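Local coordinates for thiosulfate sulfurtransferase (Pseudomonas aeruginosa, PDB 1YT8), which probably transfers sulfur from thiosulfate to cyanide, as rhodaneses do, and is built from repeated rhodanese-like domains, at residues A[262-267]-A[337-342]. Sequence-based numbering, arbitrary orientation.
Sequences AGVERL and MSASWL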
# COMPACT_ATOMS: atom_id res chain seq x y z
N ALA A 262 -1.64 22.03 -11.18
CA ALA A 262 -1.44 21.60 -9.79
C ALA A 262 -0.06 21.95 -9.23
O ALA A 262 0.21 21.71 -8.05
CB ALA A 262 -1.68 20.10 -9.68
N GLY A 263 0.81 22.50 -10.06
CA GLY A 263 2.13 22.88 -9.60
C GLY A 263 3.17 21.78 -9.67
O GLY A 263 4.21 21.86 -9.01
N VAL A 264 2.88 20.74 -10.45
CA VAL A 264 3.82 19.64 -10.60
C VAL A 264 5.10 20.16 -11.25
O VAL A 264 5.05 20.90 -12.23
CB VAL A 264 3.21 18.53 -11.48
CG1 VAL A 264 4.25 17.45 -11.76
CG2 VAL A 264 1.99 17.93 -10.79
N GLU A 265 6.24 19.79 -10.69
CA GLU A 265 7.52 20.23 -11.22
C GLU A 265 7.97 19.34 -12.38
O GLU A 265 7.46 18.23 -12.54
CB GLU A 265 8.59 20.23 -10.12
CG GLU A 265 8.34 21.26 -9.02
CD GLU A 265 9.41 21.24 -7.95
OE1 GLU A 265 10.61 21.30 -8.30
OE2 GLU A 265 9.06 21.17 -6.75
N ARG A 266 8.91 19.83 -13.18
CA ARG A 266 9.43 19.07 -14.31
C ARG A 266 10.91 18.78 -14.07
O ARG A 266 11.61 19.57 -13.43
CB ARG A 266 9.29 19.86 -15.62
CG ARG A 266 7.97 20.62 -15.80
CD ARG A 266 6.75 19.73 -15.65
NE ARG A 266 6.75 18.58 -16.55
CZ ARG A 266 5.78 17.66 -16.59
NH1 ARG A 266 4.74 17.77 -15.78
NH2 ARG A 266 5.85 16.64 -17.43
N LEU A 267 11.40 17.66 -14.60
CA LEU A 267 12.80 17.28 -14.47
C LEU A 267 13.24 16.43 -15.64
O LEU A 267 12.42 15.75 -16.26
CB LEU A 267 13.04 16.45 -13.20
CG LEU A 267 12.96 17.03 -11.80
CD1 LEU A 267 13.26 15.91 -10.81
CD2 LEU A 267 13.95 18.17 -11.63
N MSE A 337 -1.00 12.83 -14.50
CA MSE A 337 -2.24 12.76 -13.73
C MSE A 337 -1.98 12.36 -12.28
O MSE A 337 -2.50 12.98 -11.36
CB MSE A 337 -3.24 11.78 -14.37
CG MSE A 337 -3.89 12.26 -15.67
SE MSE A 337 -4.64 14.06 -15.64
CE MSE A 337 -5.95 13.86 -14.22
N SER A 338 -1.18 11.32 -12.08
CA SER A 338 -0.87 10.86 -10.73
C SER A 338 -0.17 11.95 -9.93
O SER A 338 -0.45 12.15 -8.75
CB SER A 338 0.00 9.60 -10.78
OG SER A 338 -0.70 8.52 -11.38
N ALA A 339 0.75 12.66 -10.59
CA ALA A 339 1.49 13.74 -9.94
C ALA A 339 0.54 14.87 -9.53
O ALA A 339 0.69 15.45 -8.45
CB ALA A 339 2.57 14.27 -10.87
N SER A 340 -0.44 15.18 -10.37
CA SER A 340 -1.37 16.25 -10.04
C SER A 340 -2.10 15.94 -8.73
O SER A 340 -2.36 16.84 -7.93
CB SER A 340 -2.38 16.49 -11.18
OG SER A 340 -3.36 15.47 -11.27
N TRP A 341 -2.43 14.67 -8.51
CA TRP A 341 -3.11 14.27 -7.29
C TRP A 341 -2.17 14.32 -6.08
O TRP A 341 -2.54 14.78 -5.00
CB TRP A 341 -3.72 12.87 -7.45
CG TRP A 341 -4.91 12.88 -8.37
CD1 TRP A 341 -5.10 12.12 -9.49
CD2 TRP A 341 -6.07 13.71 -8.25
NE1 TRP A 341 -6.30 12.43 -10.08
CE2 TRP A 341 -6.92 13.40 -9.34
CE3 TRP A 341 -6.48 14.69 -7.33
CZ2 TRP A 341 -8.15 14.04 -9.54
CZ3 TRP A 341 -7.71 15.33 -7.53
CH2 TRP A 341 -8.53 15.00 -8.62
N LEU A 342 -0.94 13.84 -6.26
CA LEU A 342 0.04 13.85 -5.18
C LEU A 342 0.36 15.30 -4.77
O LEU A 342 0.59 15.59 -3.60
CB LEU A 342 1.32 13.11 -5.63
CG LEU A 342 1.13 11.60 -5.81
CD1 LEU A 342 2.25 11.01 -6.64
CD2 LEU A 342 1.05 10.94 -4.44
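Val264 has CG1 trans to its backbone N (chi1 174°) and CG2 trans to its carbonyl carbon, which turns both methyls to Ala339. The Ala339 methyl meets the two branches evenly: its CB lies 3.7 Å from Val264 CG1 and equally far from CG2. CG2 also rests on the helix backbone, 3.6 Å from Ala339 C. Two residues earlier, Ala262 points its CB to the same helix and sits 3.8 Å from Ser340 O. The Ser340 OG is turned back along its own helix and donates a hydrogen bond to Met337 O at 2.6 Å, bent to 130° at the carbonyl. That bond satisfies the buried hydroxyl within the helix, and Ser340 meets Ala262 through its CB, 4.0 Å from Ala262 CB. No hydrogen bond crosses the contact; methyl groups make it, against side-chain carbons and the helix backbone. Between Ala262 and Val264, Gly263 leaves helix 245-262 in a Schellman motif with positive phi (87°). The chain then enters strand 265-267, which pairs with strand 348-352. Val351 of that strand touches both Val264 and Ala339. Helix 334-344 thus packs against the turn from helix 245-262 into the edge strand of a five-stranded parallel sheet, ordered 1-5-4-2-3, the alpha/beta fold of a rhodanese domain.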